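Local atomic coordinates of general odorant-binding protein 28a (Drosophila melanogaster, PDB entry 6QQ4), a protein that probably binds odorant or pheromone molecules, as a secreted carrier of the insect PBP/GOBP family. Residues L44-M49 with E102-Y107. Numbering follows the deposited sequence.
Sequences LRACVM and EAAEAY
Two helices of the all-helical, disulfide-bridged odorant-binding protein fold cross where Ala-46 of helix 39-52 meets Ala-104 of helix 100-117. The segment axes approach to 8.0 Å at 79°, a nearly perpendicular crossing, with the two alanines at the point where the backbones come nearest. Ala-104 points its methyl into the backbone of the other helix: CB lies 3.5 Å from Ala-46 CA, and the two CB atoms are 3.7 Å apart. Met-49, one turn on from Arg-45, covers one side of this methyl. Its chain is extended beyond CG, with SD 3.8 Å from Ala-104 CB and the terminal CE 3.3 Å from the carbonyl O of Ala-104. Arg-45 and Glu-105 add a buried, weak salt bridge. CG of Glu-105 lies anti to its backbone N (chi1 -174°) and the chain bends at chi2. OE1 of Glu-105 sits 3.2 Å from CD of Arg-45. The same OE1 of Glu-105 is 3.4 Å from NH1 of Arg-45, whose N-H meets it in a bent, weak bond, and the guanidinium and carboxylate planes are 62° apart. Each group has a stronger partner in the loop between helices 24-31 and 39-52: Arg-45 NH1 bonds to Gln-34 O, and Glu-105 OE2 accepts from Ala-36 N. Helix 39-52 is itself tied to helix 2-20 by the Cys-47 to Cys-16 disulfide, while the side chain of Arg-45 also packs on Glu-29 and Met-30 of helix 24-31.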
ATOM      1  N   LEU A  44       4.453  -9.135  -3.000  1.00 26.16           N
ATOM      2  CA  LEU A  44       4.514  -8.084  -4.015  1.00 27.18           C
ATOM      3  C   LEU A  44       4.194  -6.755  -3.331  1.00 29.74           C
ATOM      4  O   LEU A  44       4.924  -5.777  -3.434  1.00 27.41           O
ATOM      5  CB  LEU A  44       3.545  -8.358  -5.167  1.00 30.04           C
ATOM      6  CG  LEU A  44       3.395  -7.268  -6.238  1.00 34.45           C
ATOM      7  CD1 LEU A  44       4.725  -7.010  -6.945  1.00 29.15           C
ATOM      8  CD2 LEU A  44       2.319  -7.638  -7.242  1.00 31.58           C
ATOM      9  N   ARG A  45       3.110  -6.747  -2.581  1.00 29.45           N
ATOM     10  CA  ARG A  45       2.705  -5.551  -1.869  1.00 32.09           C
ATOM     11  C   ARG A  45       3.744  -5.053  -0.877  1.00 30.95           C
ATOM     12  O   ARG A  45       3.939  -3.842  -0.759  1.00 30.12           O
ATOM     13  CB  ARG A  45       1.372  -5.806  -1.181  1.00 27.45           C
ATOM     14  CG  ARG A  45       0.273  -5.887  -2.228  1.00 33.43           C
ATOM     15  CD  ARG A  45      -0.967  -6.589  -1.740  1.00 33.67           C
ATOM     16  NE  ARG A  45      -1.818  -6.967  -2.867  1.00 33.41           N
ATOM     17  CZ  ARG A  45      -3.138  -6.803  -2.889  1.00 37.29           C
ATOM     18  NH1 ARG A  45      -3.755  -6.266  -1.832  1.00 32.25           N
ATOM     19  NH2 ARG A  45      -3.830  -7.169  -3.963  1.00 26.27           N
ATOM     20  N   ALA A  46       4.435  -5.959  -0.192  1.00 27.96           N
ATOM     21  CA  ALA A  46       5.519  -5.552   0.719  1.00 28.07           C
ATOM     22  C   ALA A  46       6.626  -4.831  -0.040  1.00 32.77           C
ATOM     23  O   ALA A  46       7.162  -3.837   0.425  1.00 28.01           O
ATOM     24  CB  ALA A  46       6.097  -6.753   1.448  1.00 23.56           C
ATOM     25  N   CYS A  47       6.950  -5.358  -1.213  1.00 27.91           N
ATOM     26  CA  CYS A  47       8.026  -4.822  -2.038  1.00 34.30           C
ATOM     27  C   CYS A  47       7.688  -3.410  -2.531  1.00 36.02           C
ATOM     28  O   CYS A  47       8.539  -2.523  -2.555  1.00 32.67           O
ATOM     29  CB  CYS A  47       8.299  -5.757  -3.219  1.00 29.56           C
ATOM     30  SG  CYS A  47       9.647  -5.223  -4.344  1.00 42.10           S
ATOM     31  N   VAL A  48       6.441  -3.202  -2.918  1.00 30.89           N
ATOM     32  CA  VAL A  48       5.992  -1.871  -3.294  1.00 34.53           C
ATOM     33  C   VAL A  48       6.003  -0.899  -2.104  1.00 35.62           C
ATOM     34  O   VAL A  48       6.521   0.212  -2.209  1.00 40.57           O
ATOM     35  CB  VAL A  48       4.581  -1.918  -3.899  1.00 36.32           C
ATOM     36  CG1 VAL A  48       4.036  -0.515  -4.074  1.00 36.45           C
ATOM     37  CG2 VAL A  48       4.621  -2.658  -5.230  1.00 36.12           C
ATOM     38  N   MET A  49       5.429  -1.315  -0.984  1.00 29.65           N
ATOM     39  CA  MET A  49       5.360  -0.452   0.188  1.00 35.81           C
ATOM     40  C   MET A  49       6.755  -0.052   0.666  1.00 37.96           C
ATOM     41  O   MET A  49       6.986   1.096   1.053  1.00 41.76           O
ATOM     42  CB  MET A  49       4.586  -1.135   1.310  1.00 32.33           C
ATOM     43  CG  MET A  49       3.077  -1.184   1.097  1.00 32.97           C
ATOM     44  SD  MET A  49       2.253  -1.931   2.514  1.00 35.88           S
ATOM     45  CE  MET A  49       0.563  -2.052   1.920  1.00 42.80           C
ATOM     46  N   GLU A 102       3.177 -10.689   5.080  1.00 26.41           N
ATOM     47  CA  GLU A 102       1.896 -10.701   5.773  0.55 28.05           C
ATOM     48  C   GLU A 102       1.638  -9.362   6.503  1.00 30.57           C
ATOM     49  O   GLU A 102       0.489  -8.935   6.632  1.00 29.58           O
ATOM     50  CB  GLU A 102       1.834 -11.891   6.744  0.55 28.45           C
ATOM     51  CG  GLU A 102       1.721 -13.234   6.013  0.55 29.08           C
ATOM     52  CD  GLU A 102       1.874 -14.462   6.909  0.55 31.08           C
ATOM     53  OE1 GLU A 102       2.365 -14.348   8.048  0.55 28.62           O
ATOM     54  OE2 GLU A 102       1.484 -15.559   6.461  0.55 32.27           O
ATOM     55  N   ALA A 103       2.693  -8.700   6.956  1.00 27.70           N
ATOM     56  CA  ALA A 103       2.518  -7.397   7.605  1.00 31.18           C
ATOM     57  C   ALA A 103       2.043  -6.345   6.604  1.00 26.93           C
ATOM     58  O   ALA A 103       1.189  -5.513   6.940  1.00 27.92           O
ATOM     59  CB  ALA A 103       3.790  -6.953   8.263  1.00 28.16           C
ATOM     60  N   ALA A 104       2.592  -6.380   5.388  1.00 26.94           N
ATOM     61  CA  ALA A 104       2.182  -5.451   4.329  1.00 25.99           C
ATOM     62  C   ALA A 104       0.700  -5.606   4.019  1.00 25.15           C
ATOM     63  O   ALA A 104      -0.013  -4.617   3.842  1.00 24.65           O
ATOM     64  CB  ALA A 104       2.993  -5.655   3.084  1.00 23.53           C
ATOM     65  N   GLU A 105       0.222  -6.842   4.002  1.00 29.07           N
ATOM     66  CA  GLU A 105      -1.180  -7.086   3.694  1.00 25.17           C
ATOM     67  C   GLU A 105      -2.126  -6.720   4.844  1.00 26.78           C
ATOM     68  O   GLU A 105      -3.265  -6.308   4.613  1.00 26.51           O
ATOM     69  CB  GLU A 105      -1.381  -8.551   3.303  1.00 30.90           C
ATOM     70  CG  GLU A 105      -2.761  -8.882   2.819  1.00 27.74           C
ATOM     71  CD  GLU A 105      -3.176  -8.064   1.596  1.00 32.91           C
ATOM     72  OE1 GLU A 105      -2.313  -7.410   0.988  1.00 31.18           O
ATOM     73  OE2 GLU A 105      -4.369  -8.102   1.221  1.00 33.12           O
ATOM     74  N   ALA A 106      -1.670  -6.881   6.078  1.00 22.59           N
ATOM     75  CA  ALA A 106      -2.487  -6.467   7.207  1.00 28.15           C
ATOM     76  C   ALA A 106      -2.610  -4.936   7.206  1.00 27.39           C
ATOM     77  O   ALA A 106      -3.669  -4.403   7.481  1.00 27.30           O
ATOM     78  CB  ALA A 106      -1.912  -6.966   8.506  1.00 28.38           C
ATOM     79  N   TYR A 107      -1.535  -4.231   6.865  1.00 27.38           N
ATOM     80  CA  TYR A 107      -1.640  -2.787   6.649  1.00 30.17           C
ATOM     81  C   TYR A 107      -2.567  -2.442   5.482  1.00 28.13           C
ATOM     82  O   TYR A 107      -3.351  -1.505   5.575  1.00 33.40           O
ATOM     83  CB  TYR A 107      -0.248  -2.173   6.408  1.00 28.80           C
ATOM     84  CG  TYR A 107       0.590  -2.098   7.653  1.00 28.31           C
ATOM     85  CD1 TYR A 107       0.069  -1.579   8.835  1.00 35.15           C
ATOM     86  CD2 TYR A 107       1.897  -2.572   7.663  1.00 30.41           C
ATOM     87  CE1 TYR A 107       0.826  -1.528   9.981  1.00 31.07           C
ATOM     88  CE2 TYR A 107       2.662  -2.531   8.805  1.00 28.07           C
ATOM     89  CZ  TYR A 107       2.127  -2.007   9.961  1.00 39.71           C
ATOM     90  OH  TYR A 107       2.898  -1.953  11.102  1.00 34.55           O
TER